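Local coordinates for protein urocanate hydratase (Paenibacillus sp. Soil724D2, PDB 7NED) that probably catalyses the NAD+-dependent hydration of thiourocanate, a step in bacterial breakdown of ergothioneine, at residues L230-Y238 against Y262-R270; T247-H258 against R306-I317. All coordinates share one frame; numbering follows the deposited sequence.

Contact 1 of 2, residues L230-Y238 against Y262-R270. With NAD (nicotinamide-adenine-dinucleotide), chain C.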
loop_
_atom_site.group_PDB
_atom_site.type_symbol
_atom_site.label_atom_id
_atom_site.label_comp_id
_atom_site.label_asym_id
_atom_site.label_seq_id
_atom_site.Cartn_x
_atom_site.Cartn_y
_atom_site.Cartn_z
ATOM N N LEU A 230 -37.560 -14.280 1.749
ATOM C CA LEU A 230 -38.314 -14.563 0.538
ATOM C C LEU A 230 -37.369 -15.103 -0.519
ATOM O O LEU A 230 -36.431 -14.405 -0.927
ATOM C CB LEU A 230 -39.003 -13.300 0.037
ATOM C CG LEU A 230 -39.758 -13.415 -1.280
ATOM C CD1 LEU A 230 -40.859 -14.468 -1.184
ATOM C CD2 LEU A 230 -40.262 -12.035 -1.712
ATOM N N THR A 231 -37.624 -16.331 -0.982
ATOM C CA THR A 231 -36.823 -16.890 -2.060
ATOM C C THR A 231 -37.180 -16.216 -3.372
ATOM O O THR A 231 -38.321 -16.320 -3.846
ATOM C CB THR A 231 -37.045 -18.388 -2.159
ATOM O OG1 THR A 231 -36.608 -18.986 -0.944
ATOM C CG2 THR A 231 -36.209 -18.961 -3.282
ATOM N N GLY A 232 -36.204 -15.546 -3.963
ATOM C CA GLY A 232 -36.433 -14.803 -5.183
ATOM C C GLY A 232 -35.226 -13.945 -5.502
ATOM O O GLY A 232 -34.265 -13.849 -4.728
ATOM N N ASN A 233 -35.306 -13.301 -6.652
ATOM C CA ASN A 233 -34.251 -12.436 -7.134
ATOM C C ASN A 233 -34.624 -10.988 -6.847
ATOM O O ASN A 233 -35.736 -10.556 -7.166
ATOM C CB ASN A 233 -34.047 -12.672 -8.626
ATOM C CG ASN A 233 -32.779 -12.063 -9.135
ATOM O OD1 ASN A 233 -32.541 -10.855 -8.975
ATOM N ND2 ASN A 233 -31.942 -12.893 -9.741
ATOM N N ALA A 234 -33.708 -10.251 -6.212
ATOM C CA ALA A 234 -33.988 -8.847 -5.902
ATOM C C ALA A 234 -34.336 -8.034 -7.148
ATOM O O ALA A 234 -35.121 -7.073 -7.063
ATOM C CB ALA A 234 -32.794 -8.195 -5.177
ATOM N N SER A 235 -33.754 -8.368 -8.305
ATOM C CA SER A 235 -34.046 -7.561 -9.481
ATOM C C SER A 235 -35.423 -7.874 -10.053
ATOM O O SER A 235 -35.871 -7.174 -10.967
ATOM C CB SER A 235 -32.963 -7.748 -10.567
ATOM O OG SER A 235 -32.843 -9.121 -10.906
ATOM N N ASP A 236 -36.092 -8.899 -9.541
ATOM C CA ASP A 236 -37.498 -9.143 -9.838
ATOM C C ASP A 236 -38.416 -8.585 -8.759
ATOM O O ASP A 236 -39.454 -7.996 -9.080
ATOM C CB ASP A 236 -37.767 -10.651 -9.980
ATOM C CG ASP A 236 -36.947 -11.288 -11.092
ATOM O OD1 ASP A 236 -36.637 -12.500 -10.997
ATOM O OD2 ASP A 236 -36.645 -10.582 -12.067
ATOM N N ILE A 237 -38.053 -8.755 -7.482
ATOM C CA ILE A 237 -38.982 -8.410 -6.402
ATOM C C ILE A 237 -39.064 -6.905 -6.243
ATOM O O ILE A 237 -40.155 -6.348 -6.060
ATOM C CB ILE A 237 -38.570 -9.066 -5.074
ATOM C CG1 ILE A 237 -38.641 -10.605 -5.138
ATOM C CG2 ILE A 237 -39.434 -8.485 -3.886
ATOM C CD1 ILE A 237 -40.013 -11.149 -5.440
ATOM N N TYR A 238 -37.910 -6.217 -6.276
ATOM C CA TYR A 238 -37.932 -4.781 -6.012
ATOM C C TYR A 238 -38.788 -4.054 -7.032
ATOM O O TYR A 238 -39.640 -3.242 -6.623
ATOM C CB TYR A 238 -36.526 -4.186 -5.966
ATOM C CG TYR A 238 -35.715 -4.460 -4.713
ATOM C CD1 TYR A 238 -34.827 -3.510 -4.240
ATOM C CD2 TYR A 238 -35.831 -5.667 -4.015
ATOM C CE1 TYR A 238 -34.065 -3.745 -3.127
ATOM C CE2 TYR A 238 -35.071 -5.910 -2.897
ATOM C CZ TYR A 238 -34.173 -4.939 -2.467
ATOM O OH TYR A 238 -33.397 -5.177 -1.356
ATOM N N TYR A 262 -18.948 -13.974 -9.927
ATOM C CA TYR A 262 -19.160 -14.922 -8.863
ATOM C C TYR A 262 -20.238 -14.502 -7.874
ATOM O O TYR A 262 -20.552 -15.293 -6.993
ATOM C CB TYR A 262 -17.851 -15.146 -8.101
ATOM C CG TYR A 262 -16.763 -15.696 -9.016
ATOM C CD1 TYR A 262 -15.892 -14.853 -9.681
ATOM C CD2 TYR A 262 -16.679 -17.064 -9.259
ATOM C CE1 TYR A 262 -14.905 -15.369 -10.530
ATOM C CE2 TYR A 262 -15.722 -17.580 -10.085
ATOM C CZ TYR A 262 -14.844 -16.737 -10.723
ATOM O OH TYR A 262 -13.908 -17.293 -11.550
ATOM N N GLY A 263 -20.787 -13.290 -7.993
ATOM C CA GLY A 263 -21.672 -12.747 -6.977
ATOM C C GLY A 263 -23.117 -12.644 -7.438
ATOM O O GLY A 263 -23.889 -13.593 -7.296
ATOM N N TYR A 264 -23.468 -11.520 -8.037
ATOM C CA TYR A 264 -24.863 -11.168 -8.308
ATOM C C TYR A 264 -25.511 -12.080 -9.353
ATOM O O TYR A 264 -25.017 -12.215 -10.483
ATOM C CB TYR A 264 -24.918 -9.722 -8.789
ATOM C CG TYR A 264 -26.298 -9.188 -8.721
ATOM C CD1 TYR A 264 -27.228 -9.499 -9.701
ATOM C CD2 TYR A 264 -26.704 -8.433 -7.631
ATOM C CE1 TYR A 264 -28.547 -9.025 -9.616
ATOM C CE2 TYR A 264 -28.012 -7.938 -7.542
ATOM C CZ TYR A 264 -28.920 -8.248 -8.531
ATOM O OH TYR A 264 -30.201 -7.766 -8.438
ATOM N N VAL A 265 -26.648 -12.676 -8.999
ATOM C CA VAL A 265 -27.364 -13.582 -9.893
ATOM C C VAL A 265 -28.320 -12.760 -10.749
ATOM O O VAL A 265 -29.221 -12.104 -10.195
ATOM C CB VAL A 265 -28.133 -14.652 -9.124
ATOM C CG1 VAL A 265 -28.826 -15.544 -10.124
ATOM C CG2 VAL A 265 -27.163 -15.431 -8.218
ATOM N N PRO A 266 -28.183 -12.781 -12.069
ATOM C CA PRO A 266 -29.061 -11.983 -12.917
ATOM C C PRO A 266 -30.473 -12.514 -12.859
ATOM O O PRO A 266 -30.709 -13.672 -12.515
ATOM C CB PRO A 266 -28.478 -12.176 -14.327
ATOM C CG PRO A 266 -27.104 -12.733 -14.130
ATOM C CD PRO A 266 -27.208 -13.549 -12.852
ATOM N N SER A 267 -31.416 -11.649 -13.225
ATOM C CA SER A 267 -32.789 -12.108 -13.384
ATOM C C SER A 267 -32.826 -13.205 -14.436
ATOM O O SER A 267 -32.134 -13.126 -15.455
ATOM C CB SER A 267 -33.707 -10.956 -13.800
ATOM O OG SER A 267 -35.046 -11.426 -13.908
ATOM N N GLY A 268 -33.599 -14.257 -14.172
ATOM C CA GLY A 268 -33.782 -15.286 -15.167
ATOM C C GLY A 268 -32.778 -16.411 -15.139
ATOM O O GLY A 268 -32.958 -17.392 -15.873
ATOM N N TYR A 269 -31.743 -16.312 -14.316
ATOM C CA TYR A 269 -30.789 -17.391 -14.101
ATOM C C TYR A 269 -31.179 -18.180 -12.866
ATOM O O TYR A 269 -31.660 -17.613 -11.883
ATOM C CB TYR A 269 -29.377 -16.848 -13.891
ATOM C CG TYR A 269 -28.682 -16.276 -15.089
ATOM C CD1 TYR A 269 -27.494 -16.833 -15.553
ATOM C CD2 TYR A 269 -29.150 -15.123 -15.701
ATOM C CE1 TYR A 269 -26.819 -16.285 -16.626
ATOM C CE2 TYR A 269 -28.480 -14.567 -16.772
ATOM C CZ TYR A 269 -27.305 -15.153 -17.232
ATOM O OH TYR A 269 -26.636 -14.593 -18.312
ATOM N N ARG A 270 -30.965 -19.487 -12.902
ATOM C CA ARG A 270 -31.073 -20.305 -11.703
ATOM C C ARG A 270 -29.682 -20.485 -11.106
ATOM O O ARG A 270 -28.682 -20.550 -11.835
ATOM C CB ARG A 270 -31.722 -21.660 -12.011
ATOM C CG ARG A 270 -33.232 -21.590 -12.241
ATOM C CD ARG A 270 -33.907 -22.917 -11.865
ATOM N NE ARG A 270 -33.047 -24.052 -12.206
ATOM C CZ ARG A 270 -32.982 -25.189 -11.517
ATOM N NH1 ARG A 270 -33.754 -25.369 -10.450
ATOM N NH2 ARG A 270 -32.152 -26.151 -11.910
HETATM P PA NAD C . -22.097 -13.661 -0.059
HETATM O O1A NAD C . -21.720 -13.778 -1.534
HETATM O O2A NAD C . -21.844 -14.675 0.982
HETATM O O5B NAD C . -23.790 -13.666 -0.136
HETATM C C5B NAD C . -24.315 -12.914 -1.154
HETATM C C4B NAD C . -25.853 -13.348 -1.191
HETATM O O4B NAD C . -26.572 -12.709 -2.208
HETATM C C3B NAD C . -25.787 -14.872 -1.534
HETATM O O3B NAD C . -26.550 -15.582 -0.649
HETATM C C2B NAD C . -26.401 -14.920 -2.967
HETATM O O2B NAD C . -27.207 -16.021 -3.177
HETATM C C1B NAD C . -27.349 -13.728 -2.866
HETATM N N9A NAD C . -27.702 -13.120 -4.149
HETATM C C8A NAD C . -26.916 -12.908 -5.276
HETATM N N7A NAD C . -27.564 -12.332 -6.258
HETATM C C5A NAD C . -28.841 -12.123 -5.756
HETATM C C6A NAD C . -30.009 -11.559 -6.316
HETATM N N6A NAD C . -30.020 -11.059 -7.572
HETATM N N1A NAD C . -31.150 -11.486 -5.575
HETATM C C2A NAD C . -31.086 -12.030 -4.334
HETATM N N3A NAD C . -30.061 -12.595 -3.676
HETATM C C4A NAD C . -28.942 -12.628 -4.431
HETATM O O3 NAD C . -21.691 -12.166 0.178
HETATM P PN NAD C . -21.615 -11.587 1.662
HETATM O O1N NAD C . -20.440 -11.888 2.546
HETATM O O2N NAD C . -23.024 -11.580 2.217
HETATM O O5D NAD C . -21.369 -9.899 1.416
HETATM C C5D NAD C . -22.377 -9.290 0.591
HETATM C C4D NAD C . -21.975 -7.868 0.314
HETATM O O4D NAD C . -21.601 -7.199 1.504
HETATM C C3D NAD C . -20.600 -8.035 -0.520
HETATM O O3D NAD C . -20.545 -7.119 -1.608
HETATM C C2D NAD C . -19.484 -7.661 0.522
HETATM O O2D NAD C . -18.401 -6.990 0.022
HETATM C C1D NAD C . -20.400 -6.559 1.143
HETATM N N1N NAD C . -19.891 -5.820 2.306
HETATM C C2N NAD C . -18.863 -4.972 1.940
HETATM C C3N NAD C . -18.276 -4.122 2.864
HETATM C C7N NAD C . -17.102 -3.269 2.365
HETATM O O7N NAD C . -16.770 -2.194 2.864
HETATM N N7N NAD C . -16.337 -3.789 1.334
HETATM C C4N NAD C . -18.793 -4.153 4.166
HETATM C C5N NAD C . -19.844 -5.013 4.485
HETATM C C6N NAD C . -20.419 -5.855 3.518
HETATM O O HOH W 1 -32.858 -15.619 -10.493
HETATM O O HOH W 2 -35.171 -14.614 -11.855
#
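Asn233, just past the end of strand 226-231, meets Val265 and carries much of the polar network of this contact, a worked example of one side-chain amide joining two loops round a nucleotide base. Its CG lies anti to the backbone N (chi1 -167°), which sends the amide across to the 262-270 loop. There Asn233 ND2 donates to Val265 O at 2.9 Å, with the acceptor close to the amide plane although the nitrogen sits well above the plane of the carbonyl. A second ND2 proton reaches a water that donates in turn to Tyr269 O. On the other branch, Asn233 OD1 takes the adenine amino group N6A at 2.9 Å and also caps helix 234-243 by accepting from Ser235 N; Ser235 OG adds a further bond from above the carbonyl plane. Acceptors at ND2 and donors at OD1 together fix which way round the amide lies. Next, Ala234 gives its backbone N to adenine N1A in a nearly straight bond of 2.9 Å (176°). The CB of Ser235 rests 3.5 Å from Tyr264 OH, while its OG lies at the edge of the Tyr264 ring; Tyr264 OH is itself hydrogen-bonded to Glu296 of helix 282-305. Over one face of the same ring hovers N6A, displaced toward the rim. Asp236 finishes the series: its OD2 receives Ser267 OG at 2.6 Å on the syn lone pair, and its OD1 is bridged by a water to Gly268 N, inside the type II turn Pro266-Tyr269. With Val265 N donating to N7A at 2.9 Å and Val265 O taking a further, weak bond from N6A, the donor-acceptor pattern matches adenine, so the paired loops probably recognise the base of NAD as well as hold it.

Contact 2 of 2, residues T247-H258 against R306-I317. With NAD (nicotinamide-adenine-dinucleotide), chain C.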
loop_
_atom_site.group_PDB
_atom_site.type_symbol
_atom_site.label_atom_id
_atom_site.label_comp_id
_atom_site.label_asym_id
_atom_site.label_seq_id
_atom_site.Cartn_x
_atom_site.Cartn_y
_atom_site.Cartn_z
ATOM N N THR A 247 -44.217 0.902 -0.774
ATOM C CA THR A 247 -42.959 1.577 -0.454
ATOM C C THR A 247 -42.567 1.177 0.953
ATOM O O THR A 247 -43.248 1.574 1.912
ATOM C CB THR A 247 -43.071 3.103 -0.557
ATOM O OG1 THR A 247 -43.511 3.474 -1.864
ATOM C CG2 THR A 247 -41.720 3.779 -0.307
ATOM N N PRO A 248 -41.537 0.361 1.135
ATOM C CA PRO A 248 -41.046 0.108 2.488
ATOM C C PRO A 248 -40.522 1.404 3.077
ATOM O O PRO A 248 -40.240 2.371 2.362
ATOM C CB PRO A 248 -39.909 -0.919 2.280
ATOM C CG PRO A 248 -40.084 -1.433 0.882
ATOM C CD PRO A 248 -40.707 -0.303 0.112
ATOM N N ASP A 249 -40.363 1.405 4.399
ATOM C CA ASP A 249 -39.833 2.580 5.083
ATOM C C ASP A 249 -38.339 2.703 4.885
ATOM O O ASP A 249 -37.797 3.822 4.887
ATOM C CB ASP A 249 -40.158 2.497 6.569
ATOM C CG ASP A 249 -41.667 2.431 6.810
ATOM O OD1 ASP A 249 -42.323 3.430 6.439
ATOM O OD2 ASP A 249 -42.185 1.396 7.308
ATOM N N ILE A 250 -37.673 1.572 4.697
ATOM C CA ILE A 250 -36.219 1.534 4.525
ATOM C C ILE A 250 -35.897 0.509 3.460
ATOM O O ILE A 250 -36.504 -0.557 3.414
ATOM C CB ILE A 250 -35.510 1.150 5.829
ATOM C CG1 ILE A 250 -35.816 2.182 6.915
ATOM C CG2 ILE A 250 -34.014 1.074 5.576
ATOM C CD1 ILE A 250 -35.401 1.718 8.295
ATOM N N VAL A 251 -34.951 0.828 2.588
ATOM C CA VAL A 251 -34.589 -0.088 1.526
ATOM C C VAL A 251 -33.075 -0.099 1.399
ATOM O O VAL A 251 -32.458 0.962 1.286
ATOM C CB VAL A 251 -35.217 0.312 0.186
ATOM C CG1 VAL A 251 -34.769 -0.668 -0.922
ATOM C CG2 VAL A 251 -36.784 0.397 0.324
ATOM N N THR A 252 -32.491 -1.291 1.399
ATOM C CA THR A 252 -31.069 -1.431 1.059
ATOM C C THR A 252 -30.899 -2.749 0.313
ATOM O O THR A 252 -31.866 -3.336 -0.193
ATOM C CB THR A 252 -30.176 -1.295 2.309
ATOM O OG1 THR A 252 -28.796 -1.325 1.906
ATOM C CG2 THR A 252 -30.406 -2.392 3.329
ATOM N N ASP A 253 -29.640 -3.198 0.198
ATOM C CA ASP A 253 -29.319 -4.416 -0.526
ATOM C C ASP A 253 -27.992 -4.898 0.028
ATOM O O ASP A 253 -27.126 -4.085 0.342
ATOM C CB ASP A 253 -29.215 -4.148 -2.034
ATOM C CG ASP A 253 -28.762 -5.390 -2.813
ATOM O OD1 ASP A 253 -27.546 -5.704 -2.822
ATOM O OD2 ASP A 253 -29.628 -6.078 -3.388
ATOM N N GLN A 254 -27.848 -6.198 0.201
ATOM C CA GLN A 254 -26.537 -6.681 0.540
ATOM C C GLN A 254 -26.275 -7.986 -0.176
ATOM O O GLN A 254 -25.703 -8.930 0.376
ATOM C CB GLN A 254 -26.355 -6.781 2.044
ATOM C CG GLN A 254 -24.904 -6.463 2.409
ATOM C CD GLN A 254 -24.697 -6.431 3.888
ATOM O OE1 GLN A 254 -25.524 -6.927 4.660
ATOM N NE2 GLN A 254 -23.665 -5.692 4.312
ATOM N N THR A 255 -26.567 -7.968 -1.455
ATOM C CA THR A 255 -26.201 -9.032 -2.325
ATOM C C THR A 255 -24.699 -8.847 -2.639
ATOM O O THR A 255 -24.091 -7.833 -2.425
ATOM C CB THR A 255 -26.952 -8.963 -3.658
ATOM O OG1 THR A 255 -26.696 -7.728 -4.269
ATOM C CG2 THR A 255 -28.456 -9.141 -3.475
ATOM N N SER A 256 -24.147 -9.801 -3.339
ATOM C CA SER A 256 -22.783 -9.703 -3.771
ATOM C C SER A 256 -22.674 -8.912 -5.106
ATOM O O SER A 256 -22.197 -9.427 -6.033
ATOM C CB SER A 256 -22.186 -11.091 -3.914
ATOM O OG SER A 256 -23.030 -11.892 -4.694
ATOM N N ALA A 257 -23.109 -7.657 -5.133
ATOM C CA ALA A 257 -23.098 -6.819 -6.292
ATOM C C ALA A 257 -21.711 -6.386 -6.691
ATOM O O ALA A 257 -21.532 -5.898 -7.733
ATOM C CB ALA A 257 -24.012 -5.625 -6.129
ATOM N N HIS A 258 -20.746 -6.583 -5.838
ATOM C CA HIS A 258 -19.378 -6.206 -6.193
ATOM C C HIS A 258 -18.766 -7.121 -7.238
ATOM O O HIS A 258 -17.710 -6.785 -7.798
ATOM C CB HIS A 258 -18.491 -6.245 -4.945
ATOM C CG HIS A 258 -18.301 -7.623 -4.386
ATOM N ND1 HIS A 258 -19.295 -8.289 -3.694
ATOM C CD2 HIS A 258 -17.232 -8.460 -4.412
ATOM C CE1 HIS A 258 -18.850 -9.480 -3.329
ATOM N NE2 HIS A 258 -17.598 -9.602 -3.745
ATOM N N ARG A 306 -40.561 7.860 -3.492
ATOM C CA ARG A 306 -41.836 7.698 -2.802
ATOM C C ARG A 306 -41.698 7.770 -1.285
ATOM O O ARG A 306 -42.679 7.544 -0.568
ATOM C CB ARG A 306 -42.498 6.387 -3.227
ATOM C CG ARG A 306 -42.567 6.263 -4.736
ATOM C CD ARG A 306 -43.189 4.952 -5.179
ATOM N NE ARG A 306 -43.497 5.006 -6.607
ATOM C CZ ARG A 306 -44.026 4.007 -7.305
ATOM N NH1 ARG A 306 -44.327 2.837 -6.728
ATOM N NH2 ARG A 306 -44.262 4.194 -8.593
ATOM N N GLY A 307 -40.508 8.107 -0.782
ATOM C CA GLY A 307 -40.318 8.392 0.628
ATOM C C GLY A 307 -39.537 7.371 1.428
ATOM O O GLY A 307 -39.316 7.596 2.622
ATOM N N ALA A 308 -39.093 6.271 0.823
ATOM C CA ALA A 308 -38.277 5.306 1.556
ATOM C C ALA A 308 -36.933 5.928 1.902
ATOM O O ALA A 308 -36.420 6.783 1.180
ATOM C CB ALA A 308 -38.057 4.042 0.722
ATOM N N ILE A 309 -36.386 5.527 3.045
ATOM C CA ILE A 309 -34.992 5.809 3.362
ATOM C C ILE A 309 -34.177 4.720 2.661
ATOM O O ILE A 309 -34.217 3.552 3.059
ATOM C CB ILE A 309 -34.740 5.813 4.875
ATOM C CG1 ILE A 309 -35.646 6.819 5.602
ATOM C CG2 ILE A 309 -33.272 6.132 5.171
ATOM C CD1 ILE A 309 -35.584 8.212 5.028
ATOM N N VAL A 310 -33.412 5.096 1.654
ATOM C CA VAL A 310 -32.731 4.138 0.795
ATOM C C VAL A 310 -31.223 4.328 0.936
ATOM O O VAL A 310 -30.734 5.461 0.985
ATOM C CB VAL A 310 -33.196 4.329 -0.667
ATOM C CG1 VAL A 310 -32.487 3.363 -1.653
ATOM C CG2 VAL A 310 -34.745 4.238 -0.752
ATOM N N PHE A 311 -30.482 3.222 1.033
ATOM C CA PHE A 311 -29.041 3.393 1.167
ATOM C C PHE A 311 -28.304 2.169 0.648
ATOM O O PHE A 311 -28.845 1.067 0.552
ATOM C CB PHE A 311 -28.631 3.707 2.624
ATOM C CG PHE A 311 -28.807 2.549 3.562
ATOM C CD1 PHE A 311 -27.743 1.691 3.842
ATOM C CD2 PHE A 311 -30.040 2.290 4.128
ATOM C CE1 PHE A 311 -27.898 0.606 4.702
ATOM C CE2 PHE A 311 -30.225 1.208 5.009
ATOM C CZ PHE A 311 -29.143 0.353 5.297
ATOM N N ASP A 312 -27.053 2.425 0.266
ATOM C CA ASP A 312 -26.100 1.409 -0.157
ATOM C C ASP A 312 -25.417 0.829 1.079
ATOM O O ASP A 312 -24.907 1.574 1.933
ATOM C CB ASP A 312 -25.098 2.085 -1.113
ATOM C CG ASP A 312 -24.032 1.152 -1.660
ATOM O OD1 ASP A 312 -23.647 0.182 -0.978
ATOM O OD2 ASP A 312 -23.537 1.453 -2.779
ATOM N N ASN A 313 -25.430 -0.502 1.193
ATOM C CA ASN A 313 -24.934 -1.166 2.391
ATOM C C ASN A 313 -23.502 -1.660 2.209
ATOM O O ASN A 313 -23.076 -2.623 2.859
ATOM C CB ASN A 313 -25.875 -2.307 2.789
ATOM C CG ASN A 313 -25.873 -2.589 4.276
ATOM O OD1 ASN A 313 -25.163 -1.949 5.062
ATOM N ND2 ASN A 313 -26.679 -3.580 4.679
ATOM N N GLY A 314 -22.758 -0.996 1.333
ATOM C CA GLY A 314 -21.341 -1.203 1.182
ATOM C C GLY A 314 -21.021 -2.335 0.241
ATOM O O GLY A 314 -20.146 -3.129 0.540
ATOM N N ASN A 315 -21.723 -2.459 -0.878
ATOM C CA ASN A 315 -21.401 -3.541 -1.799
ATOM C C ASN A 315 -21.179 -3.041 -3.214
ATOM O O ASN A 315 -21.317 -3.822 -4.153
ATOM C CB ASN A 315 -22.478 -4.621 -1.776
ATOM C CG ASN A 315 -23.871 -4.090 -2.175
ATOM O OD1 ASN A 315 -24.065 -2.876 -2.310
ATOM N ND2 ASN A 315 -24.842 -4.996 -2.321
ATOM N N ASN A 316 -20.782 -1.767 -3.390
ATOM C CA ASN A 316 -20.656 -1.180 -4.738
ATOM C C ASN A 316 -21.871 -1.365 -5.613
ATOM O O ASN A 316 -21.746 -1.377 -6.838
ATOM C CB ASN A 316 -19.403 -1.674 -5.478
ATOM C CG ASN A 316 -18.138 -0.919 -5.093
ATOM O OD1 ASN A 316 -17.825 -0.668 -3.936
ATOM N ND2 ASN A 316 -17.336 -0.670 -6.121
ATOM N N ILE A 317 -23.069 -1.424 -5.018
ATOM C CA ILE A 317 -24.204 -1.626 -5.901
ATOM C C ILE A 317 -24.449 -0.358 -6.724
ATOM O O ILE A 317 -24.830 -0.447 -7.894
ATOM C CB ILE A 317 -25.463 -2.065 -5.135
ATOM C CG1 ILE A 317 -26.507 -2.550 -6.153
ATOM C CG2 ILE A 317 -25.988 -0.881 -4.361
ATOM C CD1 ILE A 317 -27.769 -3.235 -5.563
HETATM P PA NAD C . -22.097 -13.661 -0.059
HETATM O O1A NAD C . -21.720 -13.778 -1.534
HETATM O O2A NAD C . -21.844 -14.675 0.982
HETATM O O5B NAD C . -23.790 -13.666 -0.136
HETATM C C5B NAD C . -24.315 -12.914 -1.154
HETATM C C4B NAD C . -25.853 -13.348 -1.191
HETATM O O4B NAD C . -26.572 -12.709 -2.208
HETATM C C3B NAD C . -25.787 -14.872 -1.534
HETATM O O3B NAD C . -26.550 -15.582 -0.649
HETATM C C2B NAD C . -26.401 -14.920 -2.967
HETATM O O2B NAD C . -27.207 -16.021 -3.177
HETATM C C1B NAD C . -27.349 -13.728 -2.866
HETATM N N9A NAD C . -27.702 -13.120 -4.149
HETATM C C8A NAD C . -26.916 -12.908 -5.276
HETATM N N7A NAD C . -27.564 -12.332 -6.258
HETATM C C5A NAD C . -28.841 -12.123 -5.756
HETATM C C6A NAD C . -30.009 -11.559 -6.316
HETATM N N6A NAD C . -30.020 -11.059 -7.572
HETATM N N1A NAD C . -31.150 -11.486 -5.575
HETATM C C2A NAD C . -31.086 -12.030 -4.334
HETATM N N3A NAD C . -30.061 -12.595 -3.676
HETATM C C4A NAD C . -28.942 -12.628 -4.431
HETATM O O3 NAD C . -21.691 -12.166 0.178
HETATM P PN NAD C . -21.615 -11.587 1.662
HETATM O O1N NAD C . -20.440 -11.888 2.546
HETATM O O2N NAD C . -23.024 -11.580 2.217
HETATM O O5D NAD C . -21.369 -9.899 1.416
HETATM C C5D NAD C . -22.377 -9.290 0.591
HETATM C C4D NAD C . -21.975 -7.868 0.314
HETATM O O4D NAD C . -21.601 -7.199 1.504
HETATM C C3D NAD C . -20.600 -8.035 -0.520
HETATM O O3D NAD C . -20.545 -7.119 -1.608
HETATM C C2D NAD C . -19.484 -7.661 0.522
HETATM O O2D NAD C . -18.401 -6.990 0.022
HETATM C C1D NAD C . -20.400 -6.559 1.143
HETATM N N1N NAD C . -19.891 -5.820 2.306
HETATM C C2N NAD C . -18.863 -4.972 1.940
HETATM C C3N NAD C . -18.276 -4.122 2.864
HETATM C C7N NAD C . -17.102 -3.269 2.365
HETATM O O7N NAD C . -16.770 -2.194 2.864
HETATM N N7N NAD C . -16.337 -3.789 1.334
HETATM C C4N NAD C . -18.793 -4.153 4.166
HETATM C C5N NAD C . -19.844 -5.013 4.485
HETATM C C6N NAD C . -20.419 -5.855 3.518
HETATM O O HOH W 3 -43.734 1.541 -4.124
HETATM O O HOH W 4 -39.311 6.178 5.142
HETATM O O HOH W 5 -26.247 -1.793 -0.977
#
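Thr252 swings OG1 anti to its own N (chi1 -175°) while Phe311, with CG set between N and carbonyl carbon (chi1 69°), folds its ring back over Thr252. Both sit where two neighbouring parallel strands of the Rossmann-like sheet, 250-251 and 309-312, run out toward the dinucleotide. The result is a double grip: Thr252 OG1 donates to Phe311 O at 2.7 Å, and Thr252 CB makes a CH-pi contact over the ring face, 3.7 Å from its centroid. Ile250 CG2 meets the ring at its edge, and helix 133-150 packs on Ile250 and Phe311. Behind them the ladder is regular, Asp249 O, Ile309 O and Val251 O accepting from Ile309 N, Val251 N and Phe311 N.

Beyond the strands, polar side chains take over. Asn315 directs ND2 to two acceptors lying near its amide plane, Asp253 OD1 at 2.8 Å on the anti lone pair and Thr255 O at 2.9 Å. The same carboxylate oxygen receives Thr255 N, forming an Asx turn, and Thr255 OG1 on its syn lone pair; three donors hold it, and they probably stabilise its negative charge. The Gln254 and Asn313 amides stack, 16° from parallel. Last, His258 ND1 makes a weak bond of 2.7 Å to NAD O3D, while His258 NE2 is held by Ala43 O.

Overall arrangement
Followed from the N terminus, the four segments come in the order 230-238, 247-258, 262-270 and 306-317, so the two contacts cross. Contact 1 closes a loop of 23 residues that carries strand 250-251, and contact 2 closes one of 47, mostly helix, including helix 282-305. Both reach the same parallel sheet, but contact 1 leaves it from strand 226-231, on the far side of strands 182-187 and 159-163 from the strand pair of contact 2. Their centres lie about 15 Å apart, joined directly by Tyr238 OH, which is probably hydrogen-bonded to Thr252 O at 2.7 Å. Contact 1 holds the adenine edge of NAD, while contact 2 runs from the adenine past the diphosphate to the nicotinamide ribose.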